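Local coordinates for uncharacterized protein (Deinococcus radiodurans, PDB 3GG7) that is of uncharacterised function but binds manganese and, as a TatD-type member of the metallo-dependent hydrolases, probably hydrolyses ester bonds, at residues P51-V63 with F74-G88. Residues are numbered along the deposited sequence; the frame is centred on the assembly and turned at random. Where two conformers were deposited one is given.
With MN (manganese (II) ion), chain B; SO4 (sulfate ion), chain C.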
# COMPACT_ATOMS: atom_id res chain seq x y z
N PRO A 51 -16.16 -2.36 10.15
CA PRO A 51 -15.77 -3.47 9.27
C PRO A 51 -15.14 -3.04 7.97
O PRO A 51 -14.57 -3.87 7.30
CB PRO A 51 -17.10 -4.20 9.04
CG PRO A 51 -18.09 -3.13 9.09
CD PRO A 51 -17.63 -2.21 10.20
N HIS A 52 -15.23 -1.75 7.61
CA HIS A 52 -14.54 -1.24 6.41
C HIS A 52 -13.13 -0.80 6.67
O HIS A 52 -12.43 -0.44 5.72
CB HIS A 52 -15.30 -0.08 5.81
CG HIS A 52 -16.59 -0.52 5.17
ND1 HIS A 52 -17.76 -0.64 5.88
CD2 HIS A 52 -16.84 -0.98 3.93
CE1 HIS A 52 -18.69 -1.12 5.08
NE2 HIS A 52 -18.17 -1.32 3.89
N VAL A 53 -12.67 -0.85 7.92
CA VAL A 53 -11.31 -0.43 8.25
C VAL A 53 -10.47 -1.69 8.45
O VAL A 53 -10.66 -2.42 9.42
CB VAL A 53 -11.28 0.42 9.54
CG1 VAL A 53 -9.83 0.78 9.90
CG2 VAL A 53 -12.12 1.72 9.38
N TRP A 54 -9.56 -1.96 7.51
CA TRP A 54 -8.72 -3.16 7.52
C TRP A 54 -7.30 -2.72 7.83
O TRP A 54 -6.66 -2.03 7.02
CB TRP A 54 -8.77 -3.82 6.14
CG TRP A 54 -10.13 -4.24 5.65
CD1 TRP A 54 -11.33 -4.18 6.33
CD2 TRP A 54 -10.44 -4.85 4.38
NE1 TRP A 54 -12.33 -4.70 5.55
CE2 TRP A 54 -11.81 -5.10 4.35
CE3 TRP A 54 -9.66 -5.18 3.26
CZ2 TRP A 54 -12.45 -5.67 3.24
CZ3 TRP A 54 -10.29 -5.76 2.18
CH2 TRP A 54 -11.68 -6.00 2.19
N THR A 55 -6.79 -3.13 8.98
CA THR A 55 -5.53 -2.58 9.49
C THR A 55 -4.35 -3.50 9.10
O THR A 55 -4.42 -4.75 9.21
CB THR A 55 -5.58 -2.41 11.01
OG1 THR A 55 -6.82 -1.81 11.41
CG2 THR A 55 -4.40 -1.55 11.51
N ALA A 56 -3.27 -2.86 8.63
CA ALA A 56 -2.04 -3.54 8.17
C ALA A 56 -0.89 -3.19 9.15
O ALA A 56 -0.86 -2.09 9.74
CB ALA A 56 -1.69 -3.11 6.74
N LEU A 57 -0.00 -4.17 9.35
CA LEU A 57 1.11 -4.14 10.28
C LEU A 57 2.36 -3.82 9.46
O LEU A 57 2.75 -4.57 8.56
CB LEU A 57 1.25 -5.49 10.96
CG LEU A 57 2.40 -5.63 11.92
CD1 LEU A 57 2.15 -4.80 13.15
CD2 LEU A 57 2.52 -7.13 12.31
N GLY A 58 3.00 -2.69 9.77
CA GLY A 58 4.05 -2.15 8.92
C GLY A 58 5.32 -1.76 9.64
O GLY A 58 5.43 -1.86 10.87
N PHE A 59 6.29 -1.34 8.84
CA PHE A 59 7.52 -0.72 9.33
C PHE A 59 8.10 0.06 8.14
O PHE A 59 8.66 -0.51 7.21
CB PHE A 59 8.52 -1.76 9.80
CG PHE A 59 9.47 -1.28 10.87
CD1 PHE A 59 9.73 0.07 11.07
CD2 PHE A 59 10.12 -2.18 11.64
CE1 PHE A 59 10.62 0.48 12.06
CE2 PHE A 59 10.99 -1.78 12.65
CZ PHE A 59 11.25 -0.44 12.84
N HIS A 60 7.84 1.35 8.14
CA HIS A 60 8.10 2.20 6.96
C HIS A 60 9.60 2.44 6.83
O HIS A 60 10.28 2.72 7.82
CB HIS A 60 7.35 3.51 7.17
CG HIS A 60 7.28 4.38 5.97
ND1 HIS A 60 8.40 4.97 5.41
CD2 HIS A 60 6.22 4.82 5.24
CE1 HIS A 60 8.03 5.73 4.39
NE2 HIS A 60 6.72 5.64 4.26
N PRO A 61 10.13 2.36 5.62
CA PRO A 61 11.58 2.49 5.48
C PRO A 61 12.15 3.80 6.02
O PRO A 61 13.30 3.84 6.45
CB PRO A 61 11.82 2.34 3.97
CG PRO A 61 10.49 2.48 3.35
CD PRO A 61 9.49 2.02 4.34
N GLU A 62 11.34 4.86 6.04
CA GLU A 62 11.82 6.15 6.51
C GLU A 62 12.05 6.19 8.02
O GLU A 62 12.72 7.10 8.50
CB GLU A 62 10.90 7.29 6.11
CG GLU A 62 11.48 8.64 6.53
CD GLU A 62 10.62 9.82 6.20
OE1 GLU A 62 9.73 9.70 5.33
OE2 GLU A 62 10.86 10.87 6.83
N VAL A 63 11.52 5.22 8.77
CA VAL A 63 11.66 5.26 10.23
C VAL A 63 12.42 4.08 10.84
O VAL A 63 12.49 3.95 12.06
CB VAL A 63 10.29 5.49 10.94
CG1 VAL A 63 9.62 6.73 10.39
CG2 VAL A 63 9.36 4.28 10.80
N PHE A 74 6.93 -6.58 15.46
CA PHE A 74 6.43 -7.06 14.17
C PHE A 74 6.05 -8.53 14.29
O PHE A 74 4.91 -8.89 14.01
CB PHE A 74 7.42 -6.82 13.00
CG PHE A 74 6.83 -7.16 11.68
CD1 PHE A 74 6.01 -6.27 11.01
CD2 PHE A 74 7.03 -8.41 11.13
CE1 PHE A 74 5.42 -6.63 9.80
CE2 PHE A 74 6.45 -8.76 9.93
CZ PHE A 74 5.66 -7.87 9.28
N ASP A 75 7.00 -9.38 14.67
CA ASP A 75 6.66 -10.80 14.80
C ASP A 75 5.58 -11.05 15.85
O ASP A 75 4.72 -11.92 15.65
CB ASP A 75 7.88 -11.67 15.08
CG ASP A 75 7.56 -13.18 14.92
OD1 ASP A 75 7.32 -13.64 13.78
OD2 ASP A 75 7.50 -13.89 15.95
N ARG A 76 5.58 -10.25 16.92
CA ARG A 76 4.59 -10.37 17.99
C ARG A 76 3.18 -10.30 17.44
O ARG A 76 2.30 -11.08 17.83
CB ARG A 76 4.79 -9.31 19.08
CG ARG A 76 3.80 -9.38 20.24
CD ARG A 76 4.18 -8.41 21.34
NE ARG A 76 3.25 -8.37 22.46
CZ ARG A 76 3.27 -9.21 23.51
NH1 ARG A 76 4.16 -10.20 23.56
NH2 ARG A 76 2.37 -9.07 24.49
N TYR A 77 2.93 -9.31 16.57
CA TYR A 77 1.58 -9.01 16.12
C TYR A 77 1.18 -9.61 14.79
O TYR A 77 -0.00 -9.59 14.46
CB TYR A 77 1.41 -7.50 16.02
CG TYR A 77 1.55 -6.73 17.33
CD1 TYR A 77 1.01 -7.19 18.52
CD2 TYR A 77 2.20 -5.53 17.35
CE1 TYR A 77 1.11 -6.43 19.70
CE2 TYR A 77 2.31 -4.76 18.48
CZ TYR A 77 1.76 -5.22 19.67
OH TYR A 77 1.88 -4.41 20.77
N LEU A 78 2.12 -10.20 14.07
CA LEU A 78 1.83 -10.77 12.76
C LEU A 78 0.65 -11.74 12.73
O LEU A 78 -0.12 -11.72 11.79
CB LEU A 78 3.10 -11.38 12.17
CG LEU A 78 3.22 -11.66 10.68
CD1 LEU A 78 2.73 -10.49 9.81
CD2 LEU A 78 4.68 -12.02 10.42
N PRO A 79 0.44 -12.55 13.79
CA PRO A 79 -0.72 -13.46 13.76
C PRO A 79 -2.09 -12.77 13.76
O PRO A 79 -3.11 -13.40 13.44
CB PRO A 79 -0.55 -14.26 15.05
CG PRO A 79 0.89 -14.24 15.31
CD PRO A 79 1.32 -12.84 14.93
N GLU A 80 -2.12 -11.48 14.09
CA GLU A 80 -3.38 -10.74 14.18
C GLU A 80 -3.90 -10.11 12.90
O GLU A 80 -4.95 -9.46 12.90
CB GLU A 80 -3.25 -9.66 15.25
CG GLU A 80 -2.96 -10.25 16.61
CD GLU A 80 -2.82 -9.21 17.69
OE1 GLU A 80 -3.51 -8.16 17.62
OE2 GLU A 80 -2.01 -9.44 18.61
N THR A 81 -3.18 -10.26 11.79
CA THR A 81 -3.60 -9.60 10.56
C THR A 81 -3.16 -10.35 9.33
O THR A 81 -2.10 -10.98 9.33
CB THR A 81 -3.12 -8.11 10.48
OG1 THR A 81 -3.64 -7.51 9.29
CG2 THR A 81 -1.60 -8.01 10.50
N ARG A 82 -3.96 -10.22 8.28
CA ARG A 82 -3.59 -10.76 6.97
C ARG A 82 -2.85 -9.73 6.11
O ARG A 82 -2.39 -10.06 5.01
CB ARG A 82 -4.81 -11.34 6.25
CG ARG A 82 -5.81 -10.41 5.70
CD ARG A 82 -7.13 -11.14 5.24
NE ARG A 82 -7.86 -11.85 6.31
CZ ARG A 82 -8.24 -13.14 6.29
NH1 ARG A 82 -8.00 -13.93 5.24
NH2 ARG A 82 -8.87 -13.67 7.33
N PHE A 83 -2.71 -8.49 6.60
CA PHE A 83 -2.17 -7.39 5.81
C PHE A 83 -0.93 -6.82 6.46
O PHE A 83 -0.93 -6.53 7.67
CB PHE A 83 -3.18 -6.25 5.65
CG PHE A 83 -4.54 -6.69 5.15
CD1 PHE A 83 -4.75 -6.97 3.80
CD2 PHE A 83 -5.61 -6.77 6.02
CE1 PHE A 83 -6.01 -7.35 3.37
CE2 PHE A 83 -6.86 -7.15 5.59
CZ PHE A 83 -7.05 -7.43 4.23
N VAL A 84 0.11 -6.66 5.66
CA VAL A 84 1.40 -6.09 6.09
C VAL A 84 1.66 -4.83 5.27
O VAL A 84 1.61 -4.86 4.05
CB VAL A 84 2.56 -7.12 5.94
CG1 VAL A 84 3.95 -6.45 6.01
CG2 VAL A 84 2.37 -8.17 7.05
N GLY A 85 1.90 -3.70 5.94
CA GLY A 85 2.23 -2.45 5.26
C GLY A 85 2.08 -1.31 6.25
O GLY A 85 1.34 -1.44 7.23
N GLU A 86 2.76 -0.18 6.03
CA GLU A 86 3.64 0.04 4.88
C GLU A 86 5.03 -0.51 5.17
O GLU A 86 5.60 -0.28 6.24
CB GLU A 86 3.72 1.55 4.64
CG GLU A 86 4.56 1.93 3.43
CD GLU A 86 4.25 3.31 2.89
OE1 GLU A 86 3.42 4.03 3.50
OE2 GLU A 86 4.84 3.65 1.85
N VAL A 87 5.58 -1.25 4.20
CA VAL A 87 6.92 -1.86 4.31
C VAL A 87 7.65 -1.61 3.01
O VAL A 87 7.00 -1.29 2.01
CB VAL A 87 6.88 -3.35 4.60
CG1 VAL A 87 6.24 -3.64 5.98
CG2 VAL A 87 6.12 -4.11 3.50
N GLY A 88 8.98 -1.72 2.99
CA GLY A 88 9.70 -1.66 1.71
C GLY A 88 11.03 -0.96 1.80
O GLY A 88 11.69 -1.03 2.83
MN MN B . 2.03 5.36 2.61
S SO4 C . 0.39 -6.21 23.70
O1 SO4 C . -0.13 -7.36 22.97
O2 SO4 C . -0.60 -5.14 23.74
O3 SO4 C . 0.69 -6.60 25.09
O4 SO4 C . 1.62 -5.79 23.03
O HOH W 1 10.10 -2.34 5.63
O HOH W 2 3.43 6.32 1.49
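Leu-57 and Val-84 form a single parallel-type bridge, in which Leu-57 N donates to Phe-83 O (3.0 Å) and Leu-57 O accepts from Gly-85 N; past the cis peptide before Glu-86, Phe-59 N bonds Glu-86 O. The side chain of Leu-57, its CG anti to the backbone N (chi1 178°), reaches the helical residues: CD2 sits over one face of the Phe-74 ring, 4.2 Å from its centroid, while CD1 and CD2 both rest on Tyr-77 CB. Thr-81 OG1 donates to Thr-55 O (2.9 Å), nearly in line with the C=O bond, and accepts from Phe-83 N in an ST turn, while its CG2 touches Leu-57 CB. A valine in its place would probably leave Thr-55 O without this donor and the turn before Phe-83 less firmly held. Further along, Phe-83 CZ meets Trp-54 CE3 at 3.6 Å; the two ring planes lie almost parallel but are strongly offset, with little of one ring above the other. His-60 runs alongside Glu-86, CD2 being 3.4 Å from OE1, with the ring and carboxylate planes 56° apart. Glu-86 OE1 binds manganese at 2.1 Å, and OE2 is held by His-124 and a metal-bound water. Neighbouring strands thus meet here in the TIM-barrel fold of the TatD family, delivering Glu-86 to the manganese site completed by His-7, His-9 and Asp-196.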